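PDB 1JAF: cytochrome c' from Rubrivivax gelatinosus, which carries a covalently bound, high-spin heme c without a sixth iron ligand and has electron transfer activity, though its exact function is not known. Local coordinates for residues E10-A15 / L56-P61; D94-A99 / K109-E114. One frame throughout, in Å; residues are numbered along the deposited sequence.

Contact 1 of 2, residues E10-A15 / L56-P61. With HEM (protoporphyrin IX containing Fe), chain C.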
ATOM      1  N   GLU A  10      24.649  20.992  15.361  1.00 29.00           N
ATOM      2  CA  GLU A  10      24.762  19.644  14.824  1.00 33.13           C
ATOM      3  C   GLU A  10      23.695  18.717  15.384  1.00 30.42           C
ATOM      4  O   GLU A  10      23.262  17.788  14.717  1.00 31.89           O
ATOM      5  CB  GLU A  10      26.118  19.052  15.141  1.00 41.30           C
ATOM      6  CG  GLU A  10      27.220  19.557  14.270  1.00 59.22           C
ATOM      7  CD  GLU A  10      28.325  18.545  14.175  1.00 71.06           C
ATOM      8  OE1 GLU A  10      28.143  17.539  13.442  1.00 76.21           O
ATOM      9  OE2 GLU A  10      29.361  18.733  14.854  1.00 77.87           O
ATOM     10  N   TYR A  11      23.314  18.943  16.634  1.00 27.81           N
ATOM     11  CA  TYR A  11      22.297  18.132  17.292  1.00 25.28           C
ATOM     12  C   TYR A  11      20.948  18.307  16.612  1.00 24.94           C
ATOM     13  O   TYR A  11      20.283  17.331  16.262  1.00 28.34           O
ATOM     14  CB  TYR A  11      22.176  18.548  18.753  1.00 23.30           C
ATOM     15  CG  TYR A  11      21.107  17.816  19.513  1.00 22.41           C
ATOM     16  CD1 TYR A  11      21.381  16.601  20.122  1.00 17.49           C
ATOM     17  CD2 TYR A  11      19.822  18.347  19.654  1.00 19.72           C
ATOM     18  CE1 TYR A  11      20.409  15.937  20.855  1.00 18.86           C
ATOM     19  CE2 TYR A  11      18.840  17.679  20.389  1.00 15.72           C
ATOM     20  CZ  TYR A  11      19.149  16.478  20.987  1.00 16.73           C
ATOM     21  OH  TYR A  11      18.224  15.814  21.747  1.00 22.01           O
ATOM     22  N   ARG A  12      20.536  19.551  16.421  1.00 24.55           N
ATOM     23  CA  ARG A  12      19.256  19.819  15.793  1.00 23.47           C
ATOM     24  C   ARG A  12      19.204  19.383  14.329  1.00 23.51           C
ATOM     25  O   ARG A  12      18.179  18.865  13.857  1.00 26.10           O
ATOM     26  CB  ARG A  12      18.866  21.288  15.958  1.00 23.88           C
ATOM     27  CG  ARG A  12      19.739  22.279  15.221  1.00 20.97           C
ATOM     28  CD  ARG A  12      19.448  23.674  15.757  1.00 23.15           C
ATOM     29  NE  ARG A  12      20.027  24.736  14.941  1.00 26.00           N
ATOM     30  CZ  ARG A  12      20.408  25.919  15.413  1.00 25.88           C
ATOM     31  NH1 ARG A  12      20.281  26.191  16.700  1.00 25.05           N
ATOM     32  NH2 ARG A  12      20.911  26.833  14.598  1.00 23.24           N
ATOM     33  N   GLN A  13      20.300  19.557  13.604  1.00 21.86           N
ATOM     34  CA  GLN A  13      20.333  19.142  12.200  1.00 22.04           C
ATOM     35  C   GLN A  13      20.176  17.620  12.091  1.00 22.92           C
ATOM     36  O   GLN A  13      19.409  17.105  11.272  1.00 25.90           O
ATOM     37  CB  GLN A  13      21.633  19.597  11.536  1.00 23.28           C
ATOM     38  CG  GLN A  13      21.791  21.119  11.481  1.00 28.59           C
ATOM     39  CD  GLN A  13      23.040  21.571  10.740  1.00 33.09           C
ATOM     40  OE1 GLN A  13      24.001  20.818  10.608  1.00 41.69           O
ATOM     41  NE2 GLN A  13      23.037  22.811  10.268  1.00 33.17           N
ATOM     42  N   SER A  14      20.849  16.899  12.975  1.00 24.43           N
ATOM     43  CA  SER A  14      20.799  15.448  12.990  1.00 19.92           C
ATOM     44  C   SER A  14      19.413  14.962  13.337  1.00 20.51           C
ATOM     45  O   SER A  14      18.922  13.991  12.754  1.00 23.64           O
ATOM     46  CB  SER A  14      21.809  14.930  13.987  1.00 20.90           C
ATOM     47  OG  SER A  14      23.080  15.436  13.646  1.00 21.32           O
ATOM     48  N   ALA A  15      18.775  15.625  14.293  1.00 20.34           N
ATOM     49  CA  ALA A  15      17.424  15.240  14.681  1.00 18.16           C
ATOM     50  C   ALA A  15      16.475  15.429  13.502  1.00 19.15           C
ATOM     51  O   ALA A  15      15.693  14.538  13.188  1.00 19.85           O
ATOM     52  CB  ALA A  15      16.975  16.053  15.857  1.00 16.29           C
ATOM     53  N   LEU A  56      13.800  20.977  18.985  1.00 42.78           N
ATOM     54  CA  LEU A  56      13.296  22.257  19.446  1.00 46.40           C
ATOM     55  C   LEU A  56      13.915  22.768  20.737  1.00 45.75           C
ATOM     56  O   LEU A  56      13.620  23.876  21.172  1.00 48.96           O
ATOM     57  CB  LEU A  56      11.766  22.235  19.496  1.00 50.26           C
ATOM     58  CG  LEU A  56      11.155  21.931  18.115  1.00 53.11           C
ATOM     59  CD1 LEU A  56       9.664  21.662  18.240  1.00 54.95           C
ATOM     60  CD2 LEU A  56      11.441  23.056  17.118  1.00 48.02           C
ATOM     61  N   THR A  57      14.795  21.978  21.335  1.00 43.79           N
ATOM     62  CA  THR A  57      15.471  22.393  22.561  1.00 43.27           C
ATOM     63  C   THR A  57      16.864  22.954  22.223  1.00 41.97           C
ATOM     64  O   THR A  57      17.514  23.600  23.048  1.00 42.88           O
ATOM     65  CB  THR A  57      15.635  21.208  23.518  1.00 44.48           C
ATOM     66  OG1 THR A  57      16.578  20.277  22.973  1.00 44.07           O
ATOM     67  CG2 THR A  57      14.296  20.503  23.714  1.00 43.79           C
ATOM     68  N   ALA A  58      17.290  22.737  20.982  1.00 39.08           N
ATOM     69  CA  ALA A  58      18.599  23.167  20.513  1.00 35.91           C
ATOM     70  C   ALA A  58      18.617  24.484  19.734  1.00 36.05           C
ATOM     71  O   ALA A  58      19.433  24.663  18.835  1.00 36.20           O
ATOM     72  CB  ALA A  58      19.215  22.054  19.682  1.00 31.76           C
ATOM     73  N   PHE A  59      17.723  25.409  20.062  1.00 38.27           N
ATOM     74  CA  PHE A  59      17.697  26.691  19.364  1.00 39.97           C
ATOM     75  C   PHE A  59      17.958  27.852  20.325  1.00 44.29           C
ATOM     76  O   PHE A  59      17.449  28.958  20.139  1.00 45.85           O
ATOM     77  CB  PHE A  59      16.363  26.880  18.647  1.00 31.95           C
ATOM     78  CG  PHE A  59      16.271  26.154  17.340  1.00 28.74           C
ATOM     79  CD1 PHE A  59      16.775  26.731  16.182  1.00 25.11           C
ATOM     80  CD2 PHE A  59      15.679  24.900  17.259  1.00 25.97           C
ATOM     81  CE1 PHE A  59      16.688  26.074  14.960  1.00 23.36           C
ATOM     82  CE2 PHE A  59      15.585  24.232  16.043  1.00 21.04           C
ATOM     83  CZ  PHE A  59      16.095  24.822  14.889  1.00 20.99           C
ATOM     84  N   GLY A  60      18.756  27.589  21.356  1.00 46.98           N
ATOM     85  CA  GLY A  60      19.071  28.601  22.343  1.00 49.47           C
ATOM     86  C   GLY A  60      19.844  29.773  21.784  1.00 54.47           C
ATOM     87  O   GLY A  60      20.370  29.712  20.671  1.00 54.61           O
ATOM     88  N   PRO A  61      19.960  30.859  22.556  1.00 56.90           N
ATOM     89  CA  PRO A  61      20.681  32.056  22.122  1.00 56.78           C
ATOM     90  C   PRO A  61      22.131  31.735  21.794  1.00 58.13           C
ATOM     91  O   PRO A  61      22.745  30.868  22.422  1.00 60.26           O
ATOM     92  CB  PRO A  61      20.570  32.971  23.336  1.00 58.72           C
ATOM     93  CG  PRO A  61      20.563  31.996  24.485  1.00 59.99           C
ATOM     94  CD  PRO A  61      19.605  30.946  23.985  1.00 60.27           C
TER
HETATM   95  CHA HEM C 130      16.194  21.809   9.074  1.00 20.61           C
HETATM   96  CHB HEM C 130      13.030  18.449   7.905  1.00 16.68           C
HETATM   97  CHC HEM C 130       9.856  20.452  10.758  1.00 18.70           C
HETATM   98  CHD HEM C 130      12.753  24.172  11.428  1.00 23.25           C
HETATM   99  C1A HEM C 130      15.608  20.677   8.585  1.00 21.96           C
HETATM  100  C2A HEM C 130      16.324  19.680   7.807  1.00 21.18           C
HETATM  101  C3A HEM C 130      15.410  18.766   7.442  1.00 18.80           C
HETATM  102  C4A HEM C 130      14.154  19.204   7.995  1.00 19.19           C
HETATM  103  CMA HEM C 130      15.713  17.522   6.645  1.00 12.66           C
HETATM  104  CAA HEM C 130      17.758  19.642   7.320  1.00 26.43           C
HETATM  105  CBA HEM C 130      18.809  19.335   8.364  1.00 30.07           C
HETATM  106  CGA HEM C 130      20.201  19.292   7.778  1.00 39.92           C
HETATM  107  O1A HEM C 130      20.612  20.278   7.135  1.00 49.40           O
HETATM  108  O2A HEM C 130      20.890  18.271   7.952  1.00 45.90           O
HETATM  109  C1B HEM C 130      11.868  18.717   8.549  1.00 19.49           C
HETATM  110  C2B HEM C 130      10.722  17.832   8.544  1.00 16.63           C
HETATM  111  C3B HEM C 130       9.823  18.372   9.397  1.00 20.31           C
HETATM  112  C4B HEM C 130      10.446  19.594   9.895  1.00 20.18           C
HETATM  113  CMB HEM C 130      10.509  16.591   7.700  1.00 18.68           C
HETATM  114  CAB HEM C 130       8.395  18.029   9.766  1.00 23.59           C
HETATM  115  CBB HEM C 130       8.174  16.562  10.153  1.00 21.08           C
HETATM  116  C1C HEM C 130      10.336  21.657  11.152  1.00 20.14           C
HETATM  117  C2C HEM C 130       9.560  22.573  11.979  1.00 21.37           C
HETATM  118  C3C HEM C 130      10.356  23.656  12.201  1.00 22.64           C
HETATM  119  C4C HEM C 130      11.609  23.371  11.454  1.00 24.23           C
HETATM  120  CMC HEM C 130       8.128  22.408  12.486  1.00 22.98           C
HETATM  121  CAC HEM C 130      10.098  25.024  12.877  1.00 26.94           C
HETATM  122  CBC HEM C 130       9.159  25.206  14.061  1.00 19.51           C
HETATM  123  C1D HEM C 130      13.940  23.873  10.786  1.00 24.22           C
HETATM  124  C2D HEM C 130      15.152  24.692  10.846  1.00 21.62           C
HETATM  125  C3D HEM C 130      16.131  23.969  10.259  1.00 22.31           C
HETATM  126  C4D HEM C 130      15.516  22.760   9.772  1.00 22.71           C
HETATM  127  CMD HEM C 130      15.311  26.109  11.313  1.00 21.45           C
HETATM  128  CAD HEM C 130      17.586  24.339  10.174  1.00 27.51           C
HETATM  129  CBD HEM C 130      18.463  23.836  11.304  1.00 27.89           C
HETATM  130  CGD HEM C 130      19.896  24.295  11.152  1.00 30.98           C
HETATM  131  O1D HEM C 130      20.441  24.883  12.109  1.00 30.88           O
HETATM  132  O2D HEM C 130      20.478  24.085  10.067  1.00 28.95           O
HETATM  133  NA  HEM C 130      14.263  20.380   8.692  1.00 19.35           N
HETATM  134  NB  HEM C 130      11.680  19.823   9.350  1.00 22.93           N
HETATM  135  NC  HEM C 130      11.552  22.162  10.774  1.00 20.67           N
HETATM  136  ND  HEM C 130      14.165  22.697  10.083  1.00 22.62           N
HETATM  137 FE   HEM C 130      12.833  21.385   9.534  1.00 25.76          FE
HETATM  138  O   HOH W   1      17.593  17.508  24.188  1.00 36.20           O

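Contact 2 of 2, residues D94-A99 / K109-E114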
ATOM      1  N   ASP A  94       0.834  15.198  17.361  1.00 31.01           N
ATOM      2  CA  ASP A  94      -0.056  14.508  18.288  1.00 33.34           C
ATOM      3  C   ASP A  94      -1.130  13.756  17.515  1.00 32.72           C
ATOM      4  O   ASP A  94      -1.520  12.641  17.884  1.00 31.35           O
ATOM      5  CB  ASP A  94      -0.691  15.479  19.285  1.00 44.14           C
ATOM      6  CG  ASP A  94       0.189  15.729  20.508  1.00 56.26           C
ATOM      7  OD1 ASP A  94       1.071  14.891  20.818  1.00 63.24           O
ATOM      8  OD2 ASP A  94      -0.016  16.766  21.175  1.00 65.19           O
ATOM      9  N   LYS A  95      -1.583  14.355  16.417  1.00 30.56           N
ATOM     10  CA  LYS A  95      -2.590  13.718  15.580  1.00 28.03           C
ATOM     11  C   LYS A  95      -1.969  12.526  14.859  1.00 24.80           C
ATOM     12  O   LYS A  95      -2.590  11.465  14.768  1.00 25.42           O
ATOM     13  CB  LYS A  95      -3.164  14.707  14.571  1.00 31.41           C
ATOM     14  CG  LYS A  95      -3.938  15.856  15.192  1.00 36.17           C
ATOM     15  CD  LYS A  95      -4.665  16.646  14.119  1.00 41.22           C
ATOM     16  CE  LYS A  95      -5.328  17.867  14.702  1.00 48.26           C
ATOM     17  NZ  LYS A  95      -6.272  18.508  13.745  1.00 52.29           N
ATOM     18  N   LEU A  96      -0.747  12.690  14.352  1.00 20.60           N
ATOM     19  CA  LEU A  96      -0.055  11.607  13.652  1.00 18.86           C
ATOM     20  C   LEU A  96       0.158  10.459  14.621  1.00 21.00           C
ATOM     21  O   LEU A  96      -0.043   9.288  14.286  1.00 22.55           O
ATOM     22  CB  LEU A  96       1.292  12.084  13.136  1.00 16.22           C
ATOM     23  CG  LEU A  96       2.118  11.069  12.345  1.00 20.29           C
ATOM     24  CD1 LEU A  96       1.412  10.719  11.055  1.00 19.06           C
ATOM     25  CD2 LEU A  96       3.476  11.654  12.061  1.00 13.04           C
ATOM     26  N   ASP A  97       0.489  10.798  15.855  1.00 20.76           N
ATOM     27  CA  ASP A  97       0.714   9.787  16.864  1.00 22.96           C
ATOM     28  C   ASP A  97      -0.567   9.009  17.173  1.00 19.69           C
ATOM     29  O   ASP A  97      -0.550   7.783  17.292  1.00 22.44           O
ATOM     30  CB  ASP A  97       1.272  10.430  18.121  1.00 29.22           C
ATOM     31  CG  ASP A  97       1.631   9.417  19.157  1.00 41.16           C
ATOM     32  OD1 ASP A  97       2.293   8.405  18.813  1.00 49.81           O
ATOM     33  OD2 ASP A  97       1.215   9.626  20.313  1.00 50.83           O
ATOM     34  N   ALA A  98      -1.686   9.724  17.256  1.00 20.60           N
ATOM     35  CA  ALA A  98      -2.988   9.114  17.526  1.00 15.54           C
ATOM     36  C   ALA A  98      -3.394   8.208  16.385  1.00 16.11           C
ATOM     37  O   ALA A  98      -3.954   7.132  16.599  1.00 19.09           O
ATOM     38  CB  ALA A  98      -4.012  10.180  17.712  1.00 18.89           C
ATOM     39  N   ALA A  99      -3.115   8.653  15.167  1.00 15.19           N
ATOM     40  CA  ALA A  99      -3.427   7.885  13.971  1.00 13.79           C
ATOM     41  C   ALA A  99      -2.628   6.614  13.987  1.00 16.30           C
ATOM     42  O   ALA A  99      -3.129   5.545  13.635  1.00 21.89           O
ATOM     43  CB  ALA A  99      -3.060   8.677  12.747  1.00 10.02           C
ATOM     44  N   LYS A 109      -3.265   9.026   6.669  1.00 17.64           N
ATOM     45  CA  LYS A 109      -3.084   9.886   5.495  1.00 15.84           C
ATOM     46  C   LYS A 109      -3.452  11.343   5.813  1.00 15.70           C
ATOM     47  O   LYS A 109      -2.790  12.286   5.374  1.00 18.98           O
ATOM     48  CB  LYS A 109      -3.949   9.364   4.359  1.00 19.85           C
ATOM     49  CG  LYS A 109      -3.845  10.139   3.085  1.00 28.96           C
ATOM     50  CD  LYS A 109      -4.513   9.396   1.934  1.00 38.12           C
ATOM     51  CE  LYS A 109      -4.646  10.318   0.708  1.00 47.62           C
ATOM     52  NZ  LYS A 109      -4.007   9.789  -0.538  1.00 57.10           N
ATOM     53  N   ALA A 110      -4.483  11.529   6.626  1.00 18.32           N
ATOM     54  CA  ALA A 110      -4.920  12.862   7.014  1.00 17.38           C
ATOM     55  C   ALA A 110      -3.859  13.508   7.867  1.00 18.48           C
ATOM     56  O   ALA A 110      -3.520  14.672   7.676  1.00 23.08           O
ATOM     57  CB  ALA A 110      -6.205  12.774   7.800  1.00 15.90           C
ATOM     58  N   ALA A 111      -3.343  12.761   8.833  1.00 21.81           N
ATOM     59  CA  ALA A 111      -2.318  13.294   9.707  1.00 18.61           C
ATOM     60  C   ALA A 111      -0.982  13.531   9.024  1.00 20.31           C
ATOM     61  O   ALA A 111      -0.271  14.457   9.410  1.00 19.48           O
ATOM     62  CB  ALA A 111      -2.148  12.425  10.886  1.00 22.50           C
ATOM     63  N   VAL A 112      -0.613  12.729   8.019  1.00 17.48           N
ATOM     64  CA  VAL A 112       0.669  13.005   7.369  1.00 20.82           C
ATOM     65  C   VAL A 112       0.573  14.276   6.527  1.00 21.75           C
ATOM     66  O   VAL A 112       1.556  15.024   6.386  1.00 23.74           O
ATOM     67  CB  VAL A 112       1.288  11.804   6.566  1.00 17.76           C
ATOM     68  CG1 VAL A 112       0.759  10.495   7.045  1.00 20.57           C
ATOM     69  CG2 VAL A 112       1.137  11.977   5.097  1.00 19.71           C
ATOM     70  N   GLY A 113      -0.623  14.561   6.023  1.00 21.46           N
ATOM     71  CA  GLY A 113      -0.808  15.769   5.239  1.00 20.53           C
ATOM     72  C   GLY A 113      -0.655  16.994   6.125  1.00 21.92           C
ATOM     73  O   GLY A 113      -0.027  17.991   5.747  1.00 22.03           O
ATOM     74  N   GLU A 114      -1.234  16.928   7.318  1.00 23.87           N
ATOM     75  CA  GLU A 114      -1.156  18.030   8.255  1.00 28.85           C
ATOM     76  C   GLU A 114       0.274  18.245   8.724  1.00 30.23           C
ATOM     77  O   GLU A 114       0.776  19.372   8.694  1.00 32.85           O
ATOM     78  CB  GLU A 114      -2.079  17.782   9.440  1.00 38.63           C
ATOM     79  CG  GLU A 114      -2.561  19.066  10.086  1.00 56.17           C
ATOM     80  CD  GLU A 114      -3.676  18.841  11.083  1.00 64.79           C
ATOM     81  OE1 GLU A 114      -4.561  17.991  10.826  1.00 71.52           O
ATOM     82  OE2 GLU A 114      -3.663  19.527  12.127  1.00 72.83           O
TER

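Contact 1 of 2, residues E10-A15 / L56-P61
R12 lays its guanidinium over one face of the F59 ring. The two planes are only 4° from parallel and their centres are 4.3 Å apart, an offset cation-pi stack. The R12 methylene CD sits over the same ring, 3.8 Å from the F59 centroid, and adds a CH-pi contact.

Within the contact the edge of the guanidinium meets two acceptors, A58 O and heme propionate oxygen O1D. NH1 of R12 donates to O of A58 at 2.8 Å, nearly straight at 161°, and the acceptor lies in the guanidinium plane. NE of R12 gives a 2.9 Å bond to heme O1D, and NH2 turns to the same oxygen on a more bent path. T63 O and T69 OG1 are further partners of NH2. The flat group is thus held by its face and by its edge, and its rotation is fixed. The R12 chain leaves CA with CG between the backbone N and the carbonyl carbon (chi1 67°), then runs extended to NE, which carries the charge across to the loop.

Q13 takes the other oxygen of this propionate, with NE2 donating to heme O2D at 2.9 Å. The R12 charge probably keeps the propionate ionised.

One residue before R12 on helix 5-30, Y11 sets CD2 against CB of A58 at 3.8 Å, and CB of A58 also meets CB of R12. The Y11 hydroxyl bonds to H22 of the second subunit. A water joins it to OG1 of T57, which also bonds to L54 O.

W76 NE1 bonds to F59 O, and the F59 ring meets F82. T69 and E70 also bind the heme. The whole is a propionate-binding site of a c-type heme, formed where the first long helix of cytochrome c' meets the loop after helix 38-53.

Contact 2 of 2, residues D94-A99 / K109-E114
A111 is the bump at the centre of this contact. Its CB pushes into the backbone of helix 79-102 beside L96, 3.6 Å from L96 CA and almost as near to L96 N. The hollow has K95, L96 and A99 around it. CB of A99 stands 4.3 Å from CB of A111, and the K95 carbonyl carbon lies close by. With so small a knob, the two backbones come close: CA of L96 and CA of A111 are 4.9 Å apart, and the segment axes approach to 8.5 Å.

L96 closes one flank of the hollow. Its CG is anti to the backbone N (chi1 -178°), and the branch CD1 swings toward the partner helix. CD1 meets CB of A111 and, 4.1 Å away, CG1 of V112. One methyl thus touches both of these neighbouring residues on helix 105-126.

The helices run antiparallel at 159° between their N-to-C directions. They are consecutive in sequence and form a helical hairpin, the second half of the four-helix bundle of cytochrome c'. Toward the bundle interior, L96 also touches I45 of helix 38-53. V112 leans on F23, V26 and A30 of helix 5-30, so all four long helices meet around these two side chains.

The other flank is polar and exposed. K95 and E114 reach across the rim of the groove at a slant, and each chain is extended beyond CG. NZ of K95 forms a salt bridge with E114, 3.2 Å from OE2 and 3.4 Å from OE1. The two distances are similar, so NZ faces both carboxylate oxygens and not one alone; both hydrogen bonds are weak. The K95 chain also runs close to the carboxylate, with CD 3.6 Å from OE1 of E114.

How the contacts relate
Contact 1 closes before contact 2 opens along the chain, and the two lie on opposite sides of its centre. Their centres are 24 Å apart and their nearest atoms about 11 Å, so they do not touch. The heme relates them. The 10-15 / 56-61 contact grips a propionate directly. The 94-99 / 109-114 contact binds no heme atom, but the L96 side chain comes within about 7 Å of the heme and about 9 Å of the side chain of C119, which is covalently bound to the heme. Helix 105-126, which supplies residues 109-114, also carries C119, C122 and the axial ligand H123. In contact 1, the F59 side chain is about 7 Å from that of C122.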